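Local coordinates for protein HigA antitoxin (PDB 6AF4) that probably binds DNA through a helix-turn-helix domain as the antitoxin of a HigBA toxin-antitoxin pair, at residues Lys48-Met53 against Leu80-Lys85; Ile61-Met64 against Lys68-Pro71; Thr75-Leu80 against Lys85-Val90. All blocks are in the same frame, centred on the assembly; numbering follows the deposited sequence.

Contact 1: Lys48-Met53 against Leu80-Lys85; sequences KKLEEM and LASLGK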
ATOM      1  N   LYS H  48      12.973  15.084  -9.968  1.00 90.00           N
ATOM      2  CA  LYS H  48      12.720  16.482  -9.613  1.00 88.53           C
ATOM      3  C   LYS H  48      11.293  16.886  -9.981  1.00 86.51           C
ATOM      4  O   LYS H  48      10.625  17.591  -9.228  1.00 84.68           O
ATOM      5  CB  LYS H  48      13.744  17.418 -10.291  1.00 91.37           C
ATOM      6  CG  LYS H  48      13.386  17.793 -11.739  1.00 96.38           C
ATOM      7  CD  LYS H  48      13.431  19.286 -12.021  1.00102.49           C
ATOM      8  CE  LYS H  48      12.462  19.612 -13.171  1.00 99.14           C
ATOM      9  NZ  LYS H  48      12.432  21.043 -13.596  1.00101.93           N
ATOM     10  N   LYS H  49      10.828  16.376 -11.115  1.00 84.34           N
ATOM     11  CA  LYS H  49       9.569  16.784 -11.713  1.00 84.61           C
ATOM     12  C   LYS H  49       8.390  16.134 -11.011  1.00 88.37           C
ATOM     13  O   LYS H  49       7.348  16.754 -10.804  1.00 84.46           O
ATOM     14  CB  LYS H  49       9.572  16.426 -13.205  1.00 83.35           C
ATOM     15  CG  LYS H  49       8.242  16.585 -13.906  1.00 84.61           C
ATOM     16  CD  LYS H  49       7.905  18.042 -14.125  1.00 87.52           C
ATOM     17  CE  LYS H  49       6.725  18.171 -15.070  1.00 81.98           C
ATOM     18  NZ  LYS H  49       6.349  19.591 -15.288  1.00 84.38           N
ATOM     19  N   LEU H  50       8.580  14.873 -10.646  1.00 84.62           N
ATOM     20  CA  LEU H  50       7.581  14.110  -9.921  1.00 78.42           C
ATOM     21  C   LEU H  50       7.426  14.628  -8.493  1.00 76.69           C
ATOM     22  O   LEU H  50       6.348  14.536  -7.901  1.00 73.86           O
ATOM     23  CB  LEU H  50       7.962  12.629  -9.913  1.00 80.55           C
ATOM     24  CG  LEU H  50       7.023  11.664  -9.194  1.00 65.90           C
ATOM     25  CD1 LEU H  50       5.599  11.919  -9.637  1.00 76.82           C
ATOM     26  CD2 LEU H  50       7.432  10.242  -9.493  1.00 63.21           C
ATOM     27  N   GLU H  51       8.508  15.178  -7.951  1.00 77.52           N
ATOM     28  CA  GLU H  51       8.494  15.729  -6.600  1.00 81.63           C
ATOM     29  C   GLU H  51       7.437  16.820  -6.449  1.00 84.39           C
ATOM     30  O   GLU H  51       6.634  16.788  -5.517  1.00 85.20           O
ATOM     31  CB  GLU H  51       9.870  16.287  -6.217  1.00 83.43           C
ATOM     32  CG  GLU H  51       9.846  17.093  -4.919  1.00 83.23           C
ATOM     33  CD  GLU H  51      11.214  17.607  -4.504  1.00 83.58           C
ATOM     34  OE1 GLU H  51      11.918  18.192  -5.354  1.00 78.94           O
ATOM     35  OE2 GLU H  51      11.579  17.435  -3.320  1.00 79.54           O
ATOM     36  N   GLU H  52       7.439  17.782  -7.367  1.00 83.87           N
ATOM     37  CA  GLU H  52       6.510  18.903  -7.285  1.00 87.96           C
ATOM     38  C   GLU H  52       5.125  18.560  -7.832  1.00 89.17           C
ATOM     39  O   GLU H  52       4.142  19.223  -7.494  1.00 96.98           O
ATOM     40  CB  GLU H  52       7.078  20.122  -8.017  1.00 93.20           C
ATOM     41  CG  GLU H  52       7.032  20.046  -9.533  1.00100.27           C
ATOM     42  CD  GLU H  52       8.120  20.881 -10.182  1.00103.57           C
ATOM     43  OE1 GLU H  52       8.691  21.747  -9.488  1.00108.95           O
ATOM     44  OE2 GLU H  52       8.399  20.678 -11.384  1.00106.32           O
ATOM     45  N   MET H  53       5.040  17.530  -8.669  1.00 82.71           N
ATOM     46  CA  MET H  53       3.742  17.064  -9.148  1.00 79.10           C
ATOM     47  C   MET H  53       2.959  16.412  -8.011  1.00 82.92           C
ATOM     48  O   MET H  53       1.771  16.677  -7.831  1.00 89.57           O
ATOM     49  CB  MET H  53       3.897  16.071 -10.307  1.00 80.01           C
ATOM     50  CG  MET H  53       4.298  16.689 -11.640  1.00 81.50           C
ATOM     51  SD  MET H  53       4.471  15.453 -12.949  1.00 83.68           S
ATOM     52  CE  MET H  53       2.756  15.065 -13.293  1.00 66.02           C
ATOM     53  N   LEU H  80       1.609   7.576  -7.402  1.00 57.42           N
ATOM     54  CA  LEU H  80       0.899   6.881  -8.474  1.00 63.53           C
ATOM     55  C   LEU H  80      -0.123   7.783  -9.166  1.00 58.59           C
ATOM     56  O   LEU H  80      -0.304   7.707 -10.381  1.00 55.02           O
ATOM     57  CB  LEU H  80       0.203   5.628  -7.931  1.00 54.81           C
ATOM     58  CG  LEU H  80       1.096   4.439  -7.570  1.00 56.78           C
ATOM     59  CD1 LEU H  80       0.263   3.297  -7.008  1.00 54.56           C
ATOM     60  CD2 LEU H  80       1.900   3.978  -8.775  1.00 53.36           C
ATOM     61  N   ALA H  81      -0.787   8.633  -8.387  1.00 58.97           N
ATOM     62  CA  ALA H  81      -1.822   9.520  -8.914  1.00 63.07           C
ATOM     63  C   ALA H  81      -1.262  10.477  -9.961  1.00 60.83           C
ATOM     64  O   ALA H  81      -1.913  10.762 -10.965  1.00 60.81           O
ATOM     65  CB  ALA H  81      -2.476  10.298  -7.788  1.00 57.00           C
ATOM     66  N   SER H  82      -0.050  10.966  -9.716  1.00 60.57           N
ATOM     67  CA  SER H  82       0.632  11.844 -10.660  1.00 61.06           C
ATOM     68  C   SER H  82       0.914  11.120 -11.972  1.00 64.15           C
ATOM     69  O   SER H  82       0.982  11.740 -13.036  1.00 67.76           O
ATOM     70  CB  SER H  82       1.941  12.361 -10.059  1.00 65.49           C
ATOM     71  OG  SER H  82       1.738  12.890  -8.761  1.00 72.52           O
ATOM     72  N   LEU H  83       1.074   9.803 -11.884  1.00 57.48           N
ATOM     73  CA  LEU H  83       1.437   8.984 -13.037  1.00 58.21           C
ATOM     74  C   LEU H  83       0.215   8.362 -13.707  1.00 60.19           C
ATOM     75  O   LEU H  83       0.340   7.651 -14.705  1.00 57.71           O
ATOM     76  CB  LEU H  83       2.420   7.885 -12.622  1.00 61.52           C
ATOM     77  CG  LEU H  83       3.913   8.223 -12.556  1.00 54.72           C
ATOM     78  CD1 LEU H  83       4.184   9.411 -11.661  1.00 60.86           C
ATOM     79  CD2 LEU H  83       4.707   7.021 -12.080  1.00 63.22           C
ATOM     80  N   GLY H  84      -0.963   8.620 -13.149  1.00 57.13           N
ATOM     81  CA  GLY H  84      -2.196   8.133 -13.735  1.00 51.79           C
ATOM     82  C   GLY H  84      -2.626   6.766 -13.243  1.00 62.10           C
ATOM     83  O   GLY H  84      -3.533   6.159 -13.811  1.00 67.34           O
ATOM     84  N   LYS H  85      -1.978   6.273 -12.191  1.00 63.55           N
ATOM     85  CA  LYS H  85      -2.381   5.005 -11.590  1.00 65.57           C
ATOM     86  C   LYS H  85      -2.756   5.171 -10.121  1.00 65.43           C
ATOM     87  O   LYS H  85      -2.622   6.261  -9.558  1.00 63.72           O
ATOM     88  CB  LYS H  85      -1.264   3.965 -11.720  1.00 62.05           C
ATOM     89  CG  LYS H  85      -1.215   3.252 -13.063  1.00 68.13           C
ATOM     90  CD  LYS H  85      -0.372   4.006 -14.072  1.00 65.75           C
ATOM     91  CE  LYS H  85      -0.235   3.212 -15.359  1.00 72.11           C
ATOM     92  NZ  LYS H  85       0.784   3.800 -16.272  1.00 76.95           N
TER
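Leu50 lays its CD1 methyl against the end of helix 73-82, where it overlaps Leu83 and Ser82 together. The shorter approach is methyl to methyl, Leu50 CD1 to Leu83 CD1 at 3.5 Å, and the two leucine side chains cross at about a right angle. The same Leu50 CD1 lies 3.7 Å from Ser82 CB, so the serine meets the leucine first through its methylene. With CG anti to the backbone N (chi1 -180°), Leu50 carries its branched end to the helix terminus.

One helical turn on, Met53 flanks the serine. Its CB approaches Ser82 OG at 4.1 Å, while the chain bends at chi3 (74°) and brings the methyl CE within 3.8 Å of Ser82 O. Ser82 OG makes its hydrogen bond back to Lys78 O within its own helix. Just beyond Leu83, Gly84 turns the chain out of the helix with positive phi in a Schellman motif. Leu36 of helix 20-40 packs on Leu50, and Glu35 and Ala39 touch Leu83, giving the leucine pair a further helix as neighbour.

Helix 47-54, probably the first helix of the helix-turn-helix, thus rests on the end of helix 73-82 through methyls at Leu50 and Leu83, and through Met53 carbons set against the oxygens of Ser82. With no hydrogen bond between the segments, the join depends on shape and burial at Leu50, and becomes open to solvent at Met53.

Contact 2: Ile61-Met64 against Lys68-Pro71; sequences IARM and KTSP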
ATOM      1  N   ILE H  61      10.661   9.676  -2.386  1.00 66.93           N
ATOM      2  CA  ILE H  61      10.382   8.950  -3.621  1.00 64.74           C
ATOM      3  C   ILE H  61      11.573   8.056  -3.990  1.00 66.26           C
ATOM      4  O   ILE H  61      11.396   6.975  -4.558  1.00 65.73           O
ATOM      5  CB  ILE H  61      10.040   9.912  -4.794  1.00 59.62           C
ATOM      6  CG1 ILE H  61       9.796   9.138  -6.089  1.00 55.00           C
ATOM      7  CG2 ILE H  61      11.139  10.911  -5.023  1.00 73.16           C
ATOM      8  CD1 ILE H  61       8.588   8.243  -6.037  1.00 63.86           C
ATOM      9  N   ALA H  62      12.778   8.495  -3.639  1.00 66.65           N
ATOM     10  CA  ALA H  62      13.986   7.714  -3.895  1.00 63.64           C
ATOM     11  C   ALA H  62      13.942   6.377  -3.159  1.00 66.99           C
ATOM     12  O   ALA H  62      14.173   5.324  -3.756  1.00 66.97           O
ATOM     13  CB  ALA H  62      15.224   8.498  -3.490  1.00 55.16           C
ATOM     14  N   ARG H  63      13.643   6.426  -1.864  1.00 63.57           N
ATOM     15  CA  ARG H  63      13.535   5.217  -1.054  1.00 66.82           C
ATOM     16  C   ARG H  63      12.323   4.386  -1.444  1.00 64.44           C
ATOM     17  O   ARG H  63      12.284   3.184  -1.207  1.00 70.53           O
ATOM     18  CB  ARG H  63      13.453   5.561   0.432  1.00 60.97           C
ATOM     19  CG  ARG H  63      14.683   6.238   0.993  1.00 68.98           C
ATOM     20  CD  ARG H  63      14.443   6.635   2.436  1.00 79.06           C
ATOM     21  NE  ARG H  63      13.024   6.574   2.775  1.00 80.56           N
ATOM     22  CZ  ARG H  63      12.343   7.575   3.323  1.00 85.83           C
ATOM     23  NH1 ARG H  63      12.951   8.722   3.594  1.00 82.48           N
ATOM     24  NH2 ARG H  63      11.052   7.430   3.595  1.00 82.11           N
ATOM     25  N   MET H  64      11.323   5.031  -2.024  1.00 61.16           N
ATOM     26  CA  MET H  64      10.143   4.315  -2.482  1.00 59.44           C
ATOM     27  C   MET H  64      10.503   3.430  -3.670  1.00 60.37           C
ATOM     28  O   MET H  64       9.902   2.378  -3.885  1.00 53.57           O
ATOM     29  CB  MET H  64       9.035   5.293  -2.855  1.00 61.32           C
ATOM     30  CG  MET H  64       7.786   4.637  -3.392  1.00 55.38           C
ATOM     31  SD  MET H  64       6.597   5.861  -3.949  1.00 55.14           S
ATOM     32  CE  MET H  64       5.375   4.814  -4.731  1.00 57.20           C
ATOM     33  N   LYS H  68      14.185  -0.938   0.195  1.00 75.66           N
ATOM     34  CA  LYS H  68      14.759  -1.212   1.511  1.00 77.26           C
ATOM     35  C   LYS H  68      13.771  -1.081   2.672  1.00 74.57           C
ATOM     36  O   LYS H  68      13.647  -1.993   3.490  1.00 76.17           O
ATOM     37  CB  LYS H  68      15.942  -0.277   1.733  1.00 67.48           C
ATOM     38  CG  LYS H  68      16.684  -0.460   3.038  1.00 64.88           C
ATOM     39  CD  LYS H  68      18.018   0.281   3.007  1.00 71.11           C
ATOM     40  CE  LYS H  68      17.982   1.576   2.181  1.00 84.31           C
ATOM     41  NZ  LYS H  68      16.856   2.511   2.499  1.00 78.99           N
ATOM     42  N   THR H  69      13.069   0.044   2.741  1.00 75.48           N
ATOM     43  CA  THR H  69      11.970   0.190   3.692  1.00 73.02           C
ATOM     44  C   THR H  69      10.671   0.428   2.928  1.00 68.62           C
ATOM     45  O   THR H  69      10.628   1.238   2.003  1.00 67.28           O
ATOM     46  CB  THR H  69      12.199   1.346   4.692  1.00 72.35           C
ATOM     47  OG1 THR H  69      11.828   2.591   4.087  1.00 80.69           O
ATOM     48  CG2 THR H  69      13.654   1.401   5.140  1.00 69.82           C
ATOM     49  N   SER H  70       9.618  -0.285   3.313  1.00 65.91           N
ATOM     50  CA  SER H  70       8.344  -0.196   2.611  1.00 60.63           C
ATOM     51  C   SER H  70       7.694   1.171   2.833  1.00 58.85           C
ATOM     52  O   SER H  70       7.638   1.661   3.960  1.00 61.97           O
ATOM     53  CB  SER H  70       7.408  -1.320   3.066  1.00 55.82           C
ATOM     54  OG  SER H  70       6.209  -1.338   2.310  1.00 58.62           O
ATOM     55  N   PRO H  71       7.139   1.744   1.793  1.00 58.05           N
ATOM     56  CA  PRO H  71       6.485   3.041   1.868  1.00 62.42           C
ATOM     57  C   PRO H  71       5.137   3.078   2.570  1.00 63.44           C
ATOM     58  O   PRO H  71       4.489   2.084   2.761  1.00 58.56           O
ATOM     59  CB  PRO H  71       6.330   3.432   0.410  1.00 53.61           C
ATOM     60  CG  PRO H  71       6.395   2.168  -0.311  1.00 62.15           C
ATOM     61  CD  PRO H  71       7.410   1.376   0.413  1.00 59.86           C
TER
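Met64, on what topology suggests is the second, recognition helix of the helix-turn-helix, sets its CG beside the ring of Pro71 in the loop that follows. Met64 CG and Pro71 CG come to 4.2 Å, and the side chains cross at about a right angle. Met64 has CG anti to the backbone N (chi1 178°) and runs extended from there, so its CG meets the proline while SD and CE run on toward Val79 and Val76 of helix 73-82.

Arg63 and Thr69 make a looser neighbourhood nearer the surface. Their carbonyl oxygens, Arg63 O and Thr69 O, lie 4.1 Å apart, and Thr69 OG1 sits obliquely to the guanidinium, 4.4 Å from Arg63 NE, too far for a hydrogen bond. Lys68 curls its chain back toward the same region.

Further out, Val76 of helix 73-82 touches both Met64 and Pro71, closing a three-way apolar cluster, and Ile32 of helix 20-40 also packs on Met64. The loop is held from beyond the chain as well: Ser70 OG and Ser70 O are hydrogen-bonded to Asp74 N and Gln72 NE2 of the second subunit. The exposed basic side chains of Arg63 and Lys68 are consistent with a DNA-facing surface, as in other domains of the XRE family; Arg63 NE and Lys68 NZ stand 5.6 Å apart.

Contact 3: Thr75-Leu80 against Lys85-Val90; sequences TVLKVL and KTLAVV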
ATOM      1  N   THR H  75       1.754   7.980   0.588  1.00 54.88           N
ATOM      2  CA  THR H  75       2.777   8.453  -0.330  1.00 56.60           C
ATOM      3  C   THR H  75       2.714   7.701  -1.656  1.00 57.06           C
ATOM      4  O   THR H  75       2.854   8.300  -2.722  1.00 62.31           O
ATOM      5  CB  THR H  75       4.179   8.296   0.279  1.00 55.82           C
ATOM      6  OG1 THR H  75       4.471   6.902   0.453  1.00 73.07           O
ATOM      7  CG2 THR H  75       4.251   8.988   1.630  1.00 53.88           C
ATOM      8  N   VAL H  76       2.501   6.389  -1.584  1.00 53.29           N
ATOM      9  CA  VAL H  76       2.390   5.555  -2.777  1.00 52.85           C
ATOM     10  C   VAL H  76       1.227   6.009  -3.649  1.00 49.27           C
ATOM     11  O   VAL H  76       1.371   6.161  -4.862  1.00 48.74           O
ATOM     12  CB  VAL H  76       2.196   4.062  -2.421  1.00 58.42           C
ATOM     13  CG1 VAL H  76       1.978   3.231  -3.680  1.00 47.76           C
ATOM     14  CG2 VAL H  76       3.387   3.543  -1.646  1.00 54.65           C
ATOM     15  N   LEU H  77       0.075   6.227  -3.019  1.00 55.14           N
ATOM     16  CA  LEU H  77      -1.119   6.682  -3.724  1.00 56.06           C
ATOM     17  C   LEU H  77      -0.914   8.059  -4.352  1.00 56.57           C
ATOM     18  O   LEU H  77      -1.444   8.339  -5.426  1.00 54.61           O
ATOM     19  CB  LEU H  77      -2.320   6.711  -2.774  1.00 57.41           C
ATOM     20  CG  LEU H  77      -2.868   5.358  -2.313  1.00 60.49           C
ATOM     21  CD1 LEU H  77      -3.811   5.531  -1.128  1.00 63.82           C
ATOM     22  CD2 LEU H  77      -3.568   4.643  -3.457  1.00 65.71           C
ATOM     23  N   LYS H  78      -0.145   8.912  -3.679  1.00 54.93           N
ATOM     24  CA  LYS H  78       0.172  10.241  -4.196  1.00 57.44           C
ATOM     25  C   LYS H  78       1.049  10.163  -5.440  1.00 62.31           C
ATOM     26  O   LYS H  78       0.748  10.778  -6.466  1.00 62.48           O
ATOM     27  CB  LYS H  78       0.874  11.087  -3.131  1.00 60.82           C
ATOM     28  CG  LYS H  78      -0.043  11.662  -2.062  1.00 68.90           C
ATOM     29  CD  LYS H  78       0.705  12.669  -1.199  1.00 72.54           C
ATOM     30  CE  LYS H  78      -0.088  13.048   0.040  1.00 80.50           C
ATOM     31  NZ  LYS H  78       0.654  14.026   0.884  1.00 90.92           N
ATOM     32  N   VAL H  79       2.140   9.412  -5.338  1.00 56.05           N
ATOM     33  CA  VAL H  79       3.075   9.262  -6.446  1.00 56.83           C
ATOM     34  C   VAL H  79       2.401   8.614  -7.653  1.00 58.58           C
ATOM     35  O   VAL H  79       2.583   9.058  -8.787  1.00 61.92           O
ATOM     36  CB  VAL H  79       4.305   8.432  -6.032  1.00 53.44           C
ATOM     37  CG1 VAL H  79       5.180   8.135  -7.239  1.00 50.89           C
ATOM     38  CG2 VAL H  79       5.097   9.163  -4.957  1.00 49.71           C
ATOM     39  N   LEU H  80       1.609   7.576  -7.402  1.00 57.42           N
ATOM     40  CA  LEU H  80       0.899   6.881  -8.474  1.00 63.53           C
ATOM     41  C   LEU H  80      -0.123   7.783  -9.166  1.00 58.59           C
ATOM     42  O   LEU H  80      -0.304   7.707 -10.381  1.00 55.02           O
ATOM     43  CB  LEU H  80       0.203   5.628  -7.931  1.00 54.81           C
ATOM     44  CG  LEU H  80       1.096   4.439  -7.570  1.00 56.78           C
ATOM     45  CD1 LEU H  80       0.263   3.297  -7.008  1.00 54.56           C
ATOM     46  CD2 LEU H  80       1.900   3.978  -8.775  1.00 53.36           C
ATOM     47  N   LYS H  85      -1.978   6.273 -12.191  1.00 63.55           N
ATOM     48  CA  LYS H  85      -2.381   5.005 -11.590  1.00 65.57           C
ATOM     49  C   LYS H  85      -2.756   5.171 -10.121  1.00 65.43           C
ATOM     50  O   LYS H  85      -2.622   6.261  -9.558  1.00 63.72           O
ATOM     51  CB  LYS H  85      -1.264   3.965 -11.720  1.00 62.05           C
ATOM     52  CG  LYS H  85      -1.215   3.252 -13.063  1.00 68.13           C
ATOM     53  CD  LYS H  85      -0.372   4.006 -14.072  1.00 65.75           C
ATOM     54  CE  LYS H  85      -0.235   3.212 -15.359  1.00 72.11           C
ATOM     55  NZ  LYS H  85       0.784   3.800 -16.272  1.00 76.95           N
ATOM     56  N   THR H  86      -3.215   4.081  -9.510  1.00 59.05           N
ATOM     57  CA  THR H  86      -3.560   4.048  -8.089  1.00 59.83           C
ATOM     58  C   THR H  86      -3.787   2.568  -7.724  1.00 60.69           C
ATOM     59  O   THR H  86      -3.751   1.708  -8.603  1.00 59.36           O
ATOM     60  CB  THR H  86      -4.790   4.998  -7.806  1.00 68.86           C
ATOM     61  OG1 THR H  86      -4.302   6.313  -7.511  1.00 74.58           O
ATOM     62  CG2 THR H  86      -5.691   4.556  -6.655  1.00 65.46           C
ATOM     63  N   LEU H  87      -4.004   2.268  -6.446  1.00 62.88           N
ATOM     64  CA  LEU H  87      -4.201   0.903  -5.980  1.00 53.98           C
ATOM     65  C   LEU H  87      -5.674   0.575  -5.775  1.00 58.48           C
ATOM     66  O   LEU H  87      -6.469   1.444  -5.421  1.00 58.02           O
ATOM     67  CB  LEU H  87      -3.440   0.678  -4.675  1.00 53.86           C
ATOM     68  CG  LEU H  87      -1.926   0.855  -4.748  1.00 50.40           C
ATOM     69  CD1 LEU H  87      -1.316   0.795  -3.358  1.00 48.82           C
ATOM     70  CD2 LEU H  87      -1.322  -0.209  -5.652  1.00 54.16           C
ATOM     71  N   ALA H  88      -6.032  -0.682  -6.022  1.00 59.64           N
ATOM     72  CA  ALA H  88      -7.380  -1.170  -5.757  1.00 54.73           C
ATOM     73  C   ALA H  88      -7.323  -2.472  -4.969  1.00 57.24           C
ATOM     74  O   ALA H  88      -6.350  -3.220  -5.066  1.00 61.39           O
ATOM     75  CB  ALA H  88      -8.143  -1.367  -7.055  1.00 56.24           C
ATOM     76  N   VAL H  89      -8.361  -2.746  -4.187  1.00 56.76           N
ATOM     77  CA  VAL H  89      -8.435  -4.013  -3.473  1.00 57.37           C
ATOM     78  C   VAL H  89      -9.069  -5.076  -4.363  1.00 59.66           C
ATOM     79  O   VAL H  89     -10.239  -4.974  -4.734  1.00 66.59           O
ATOM     80  CB  VAL H  89      -9.241  -3.892  -2.171  1.00 55.40           C
ATOM     81  CG1 VAL H  89      -9.434  -5.266  -1.542  1.00 60.51           C
ATOM     82  CG2 VAL H  89      -8.549  -2.943  -1.206  1.00 51.57           C
ATOM     83  N   VAL H  90      -8.291  -6.101  -4.691  1.00 55.52           N
ATOM     84  CA  VAL H  90      -8.738  -7.151  -5.599  1.00 60.09           C
ATOM     85  C   VAL H  90      -8.563  -8.524  -4.958  1.00 58.03           C
ATOM     86  O   VAL H  90      -7.742  -8.685  -4.054  1.00 59.67           O
ATOM     87  CB  VAL H  90      -7.965  -7.106  -6.937  1.00 59.71           C
ATOM     88  CG1 VAL H  90      -8.191  -5.779  -7.639  1.00 62.24           C
ATOM     89  CG2 VAL H  90      -6.480  -7.348  -6.706  1.00 59.68           C
TER
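Leu80 O is gripped by two backbone N-H groups, those of Leu83 and Lys85, which arrive from opposite faces of its carbonyl plane. The Lys85 N bond, 2.9 Å to Leu80 O, ties the start of strand 85-91 to the last turn of helix 73-82. Thr86 adds a bond of its own: its OG1 donates to Lys85 O at 2.6 Å.

Beyond this polar corner the contact is apolar. Leu77 CD2 reaches Thr86 CG2 at 3.8 Å and also lies alongside Leu87, 4.1 Å from its CB. Leu80 presents CD1 to the branch point of Leu87, with Leu80 CD1 to Leu87 CG at 4.0 Å, and the same methyl lies over Thr86 CA. These two leucines cross at about a right angle, as do Val76 and Leu87, where Val76 CG1 meets Leu87 CD1 at 4.1 Å. Leu87 has CG anti to its carbonyl carbon (chi1 -61°), which puts the branched end against Val76 and Leu80, while Leu77 rests on the CB. Its three helical partners lie on one side of the helix, spaced one, then three residues apart.

The segment axes approach to 6.9 Å at 141°, so the strand doubles back along the helix and diverges from it; Ala88 turns its CB away. Strand 85-91 pairs antiparallel with a strand of the second subunit, making a sheet across the interface. Helix 73-82 lies against it, with Met28 of helix 20-40 touching Leu87, and Met28 and Leu24 of the second subunit packing on Leu77 and Thr86.

Contact 3 is buried; contacts 1 and 2 are partly exposed, contact 1 joining helix 47-54 to the end of helix 73-82 and contact 2 joining helix 58-65 to its following loop. Helix 73-82 links all three: contacts 1 and 3 share Leu80 and Lys85, while contact 2 meets the helix through Val76 and Val79. A backbone hydrogen bond joins the segments of contact 3, whereas contacts 1 and 2 rely on packing, with exposed basic side chains beside contact 2. Apolar side chains run between them: Leu50 CD2 lies 3.8 Å from Val79 CG1, and Ile61 CD1 is 3.6 Å from the same Val79 CG1. Each contact also touches the second subunit, contact 3 through a shared sheet.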